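Peroxidase (PDB 6QZO) binds heme b and is probably a peroxidase of the dye-decolorizing (DyP) type, reducing hydrogen peroxide while oxidising a second substrate. Local coordinates at residues A38-P43 with T100-F105; W138-V143 with S171-Q176. All coordinates share one frame; numbering follows the deposited sequence.

Contact 1: A38-P43 with T100-F105; sequences AGIVTP and TVTVGF
Thr102 and Ala38 hold the one hydrogen bond of this contact. The hydroxyl OG1 of Thr102 donates to Ala38 O over 2.8 Å. It arrives in the plane of the carbonyl, on a lone pair, with a C=O...donor angle of 135°. The two branches of Thr102 divide the work. OG1 is anti to the carbonyl carbon (chi1 -49°) and serves the loop backbone. CG2 is anti to the backbone N and meets Ile40, with CD1 of Ile40 3.9 Å from CG2 of Thr102. These two side chains cross at about a right angle. An alanine in place of Thr102 would probably leave Ala38 O without this donor and open a gap beside the end of Ile40.

Gly39 packs against both threonines. CA of Gly39 lies 3.5 Å from OG1 of Thr102 and 3.6 Å from OG1 of Thr100. A CB on Gly39 would clash with Thr102 OG1, and its positive phi of 93° also suits glycine. The methyl of Thr100 also faces the loop: CG2 of Thr100 rests 3.9 Å from CB of Ala38, beside Gly39 N. Within the loop, Gly39 N donates a nearly straight bond of 2.9 Å to OG1 of Thr42.

The loop 38-43 thus packs on an outermost strand of the N-terminal antiparallel sheet of the DyP fold. Thr100 and Thr102 pair through their backbones with Cys148 and Gln146 of strand 143-149. The side-chain NE2 of Gln146 also hydrogen-bonds Gly39 O. Tyr331 of strand 323-332 touches Ile40 and Thr102, while helix 61-78 packs on Val101 and Val103.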
# COMPACT_ATOMS: atom_id res chain seq x y z
N ALA A 38 10.04 -19.09 8.44
CA ALA A 38 9.25 -18.91 7.20
C ALA A 38 9.51 -17.49 6.69
O ALA A 38 10.08 -16.69 7.45
CB ALA A 38 7.79 -19.16 7.49
N GLY A 39 9.12 -17.21 5.44
CA GLY A 39 9.20 -15.86 4.87
C GLY A 39 10.49 -15.63 4.13
O GLY A 39 10.76 -14.47 3.78
N ILE A 40 11.26 -16.70 3.90
CA ILE A 40 12.57 -16.67 3.19
C ILE A 40 12.45 -17.51 1.92
O ILE A 40 12.53 -16.90 0.82
CB ILE A 40 13.71 -17.11 4.12
CG1 ILE A 40 13.77 -16.21 5.36
CG2 ILE A 40 15.03 -17.11 3.39
CD1 ILE A 40 14.55 -16.80 6.52
N VAL A 41 12.24 -18.82 2.04
CA VAL A 41 12.03 -19.72 0.87
C VAL A 41 10.53 -19.87 0.60
O VAL A 41 10.18 -20.35 -0.48
CB VAL A 41 12.75 -21.07 1.04
CG1 VAL A 41 12.29 -22.15 0.09
CG2 VAL A 41 14.25 -20.83 0.89
N THR A 42 9.70 -19.45 1.54
CA THR A 42 8.23 -19.35 1.34
C THR A 42 7.99 -18.56 0.05
O THR A 42 8.52 -17.45 -0.08
CB THR A 42 7.54 -18.65 2.52
OG1 THR A 42 8.05 -19.27 3.71
CG2 THR A 42 6.03 -18.74 2.46
N PRO A 43 7.18 -19.08 -0.90
CA PRO A 43 6.86 -18.35 -2.12
C PRO A 43 6.39 -16.95 -1.73
O PRO A 43 5.58 -16.80 -0.82
CB PRO A 43 5.75 -19.18 -2.79
CG PRO A 43 5.91 -20.58 -2.24
CD PRO A 43 6.50 -20.39 -0.85
N THR A 100 3.49 -14.42 7.14
CA THR A 100 4.80 -14.78 7.74
C THR A 100 5.39 -13.55 8.44
O THR A 100 5.11 -12.42 7.99
CB THR A 100 5.81 -15.28 6.69
OG1 THR A 100 6.08 -14.26 5.73
CG2 THR A 100 5.35 -16.54 5.99
N VAL A 101 6.14 -13.79 9.52
CA VAL A 101 7.00 -12.79 10.21
C VAL A 101 8.38 -13.41 10.25
O VAL A 101 8.47 -14.56 10.72
CB VAL A 101 6.49 -12.46 11.62
CG1 VAL A 101 7.35 -11.40 12.31
CG2 VAL A 101 5.04 -12.02 11.59
N THR A 102 9.38 -12.73 9.70
CA THR A 102 10.81 -13.14 9.73
C THR A 102 11.54 -12.15 10.62
O THR A 102 11.41 -10.92 10.35
CB THR A 102 11.39 -13.20 8.31
OG1 THR A 102 10.49 -13.93 7.46
CG2 THR A 102 12.77 -13.81 8.27
N VAL A 103 12.23 -12.64 11.66
CA VAL A 103 12.95 -11.79 12.65
C VAL A 103 14.44 -11.78 12.30
O VAL A 103 15.02 -12.87 12.14
CB VAL A 103 12.75 -12.30 14.09
CG1 VAL A 103 13.35 -11.36 15.12
CG2 VAL A 103 11.28 -12.55 14.38
N GLY A 104 15.01 -10.59 12.19
CA GLY A 104 16.45 -10.38 11.94
C GLY A 104 17.02 -9.52 13.04
O GLY A 104 16.29 -8.61 13.54
N PHE A 105 18.26 -9.78 13.41
CA PHE A 105 18.99 -9.06 14.48
C PHE A 105 20.10 -8.23 13.85
O PHE A 105 20.89 -8.77 13.07
CB PHE A 105 19.61 -10.01 15.50
CG PHE A 105 18.67 -11.01 16.13
CD1 PHE A 105 17.32 -10.72 16.29
CD2 PHE A 105 19.17 -12.21 16.61
CE1 PHE A 105 16.48 -11.65 16.90
CE2 PHE A 105 18.32 -13.13 17.23
CZ PHE A 105 16.98 -12.85 17.36

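Contact 2: W138-V143 with S171-Q176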
# COMPACT_ATOMS: atom_id res chain seq x y z
N TRP A 138 16.54 5.46 6.52
CA TRP A 138 16.22 4.17 5.84
C TRP A 138 17.35 3.15 6.09
O TRP A 138 17.37 2.13 5.40
CB TRP A 138 15.98 4.38 4.34
CG TRP A 138 14.80 5.22 3.99
CD1 TRP A 138 14.82 6.36 3.23
CD2 TRP A 138 13.42 4.98 4.31
NE1 TRP A 138 13.55 6.86 3.10
CE2 TRP A 138 12.67 6.04 3.74
CE3 TRP A 138 12.73 3.99 5.02
CZ2 TRP A 138 11.29 6.14 3.88
CZ3 TRP A 138 11.37 4.07 5.15
CH2 TRP A 138 10.66 5.14 4.60
N CYS A 139 18.24 3.44 7.04
CA CYS A 139 19.45 2.63 7.31
C CYS A 139 19.38 1.97 8.68
O CYS A 139 18.73 2.53 9.59
CB CYS A 139 20.71 3.48 7.20
SG CYS A 139 21.06 4.00 5.51
N ASP A 140 20.07 0.82 8.81
CA ASP A 140 20.38 0.13 10.09
C ASP A 140 19.07 -0.25 10.80
O ASP A 140 18.06 -0.45 10.11
CB ASP A 140 21.29 0.99 10.97
CG ASP A 140 22.52 1.53 10.27
OD1 ASP A 140 23.05 0.85 9.36
OD2 ASP A 140 22.90 2.66 10.62
N GLY A 141 19.10 -0.37 12.12
CA GLY A 141 18.07 -0.99 12.97
C GLY A 141 18.67 -2.09 13.83
O GLY A 141 19.39 -2.91 13.29
N ASP A 142 18.37 -2.10 15.13
CA ASP A 142 18.78 -3.15 16.09
C ASP A 142 18.04 -4.45 15.77
O ASP A 142 18.64 -5.52 15.92
CB ASP A 142 18.49 -2.73 17.53
CG ASP A 142 19.33 -1.54 17.98
OD1 ASP A 142 20.40 -1.35 17.42
OD2 ASP A 142 18.90 -0.83 18.88
N VAL A 143 16.79 -4.37 15.30
CA VAL A 143 16.00 -5.59 14.96
C VAL A 143 15.03 -5.25 13.84
O VAL A 143 14.68 -4.07 13.71
CB VAL A 143 15.30 -6.16 16.21
CG1 VAL A 143 14.31 -5.16 16.78
CG2 VAL A 143 14.63 -7.49 15.93
N SER A 171 11.40 0.78 19.94
CA SER A 171 10.55 1.74 19.20
C SER A 171 10.85 1.63 17.70
O SER A 171 11.96 1.18 17.34
CB SER A 171 10.72 3.12 19.73
OG SER A 171 12.06 3.56 19.57
N VAL A 172 9.88 1.99 16.87
CA VAL A 172 9.97 1.93 15.39
C VAL A 172 11.05 2.91 14.93
O VAL A 172 11.05 4.06 15.41
CB VAL A 172 8.63 2.25 14.71
CG1 VAL A 172 8.77 2.31 13.20
CG2 VAL A 172 7.56 1.25 15.11
N ARG A 173 11.94 2.46 14.05
CA ARG A 173 12.99 3.31 13.43
C ARG A 173 12.52 3.68 12.02
O ARG A 173 12.53 4.87 11.67
CB ARG A 173 14.31 2.53 13.42
CG ARG A 173 15.46 3.31 12.80
CD ARG A 173 16.69 2.44 12.66
NE ARG A 173 17.72 3.24 12.02
CZ ARG A 173 18.48 4.14 12.63
NH1 ARG A 173 18.36 4.36 13.92
NH2 ARG A 173 19.37 4.82 11.93
N TRP A 174 12.12 2.66 11.25
CA TRP A 174 11.50 2.84 9.92
C TRP A 174 10.59 1.66 9.60
O TRP A 174 10.70 0.60 10.25
CB TRP A 174 12.55 3.06 8.82
CG TRP A 174 13.72 2.10 8.75
CD1 TRP A 174 15.01 2.41 9.07
CD2 TRP A 174 13.75 0.75 8.24
NE1 TRP A 174 15.83 1.35 8.82
CE2 TRP A 174 15.09 0.32 8.31
CE3 TRP A 174 12.79 -0.14 7.75
CZ2 TRP A 174 15.49 -0.97 7.93
CZ3 TRP A 174 13.18 -1.41 7.36
CH2 TRP A 174 14.51 -1.82 7.45
N VAL A 175 9.71 1.89 8.63
CA VAL A 175 8.81 0.88 8.00
C VAL A 175 8.88 1.10 6.50
O VAL A 175 8.61 2.23 6.05
CB VAL A 175 7.36 1.01 8.49
CG1 VAL A 175 6.48 -0.08 7.93
CG2 VAL A 175 7.27 1.06 10.01
N GLN A 176 9.26 0.06 5.76
CA GLN A 176 9.29 0.05 4.28
C GLN A 176 8.20 -0.92 3.83
O GLN A 176 8.21 -2.07 4.26
CB GLN A 176 10.68 -0.35 3.80
CG GLN A 176 11.76 0.63 4.25
CD GLN A 176 13.09 0.35 3.58
OE1 GLN A 176 13.21 0.37 2.36
NE2 GLN A 176 14.10 0.07 4.39
O HOH W 1 17.13 0.14 3.48
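Cys139 O receives the side chains of Arg173 and Trp174, at a classic beta bulge where both residues face Ala52 of strand 47-55. The bulge lies in strand 170-179, at the border of the N-terminal ferredoxin-like sheet. Arg173 NE gives the main bond to Cys139 O, 2.7 Å long and nearly along the C=O axis. A weak bond from Arg173 NH2 adds to it. Trp174 NE1 is shared weakly between Cys139 O at 3.2 Å and Asp140 O at 3.1 Å.

The Trp174 indole also takes the backbone of Trp138 over one face. CA of Trp138 sits 4.2 Å from the centroid of the five-membered ring of Trp174, a CH-pi contact. The Trp138 ring reaches the strand with its six-membered part. CZ3 of Trp138 meets Val175 O at 3.4 Å, in plane at the ring edge, and CE3 of Trp138 lies 3.6 Å from CG of Gln176. The ring and the Gln176 amide are turned 55° apart.

Further out, Asp54 forms a salt bridge with Arg173 NH1, which probably helps to fix the guanidinium. The chain of Arg173 is extended from CG to NE, which carries the group across to the loop. Arg235 bonds Gln176 OE1 and makes a cation-pi contact with Trp138. One water bridges the segments, donating to Trp138 O at 2.8 Å and accepting from Gln176 NE2 at 3.2 Å.

Overall arrangement
Both contacts belong to the N-terminal antiparallel sheet, ordered 100-105, 143-149, 47-55, 170-179. Contact 1 packs a loop on one outermost strand and contact 2 packs a loop on the other. Their centres lie about 17 Å apart. They come in series along the chain, contact 1 closing before contact 2 opens. Val143, where the loop of contact 2 runs into strand 143-149, joins them: its CG2 packs against Gly104 O, Val103 and Phe105 of contact 1. The two loops therefore each cover side chains of an outer strand of one ferredoxin-like half. The bound heme has its pocket within residues 195-356, so no residue of either contact belongs to that pocket.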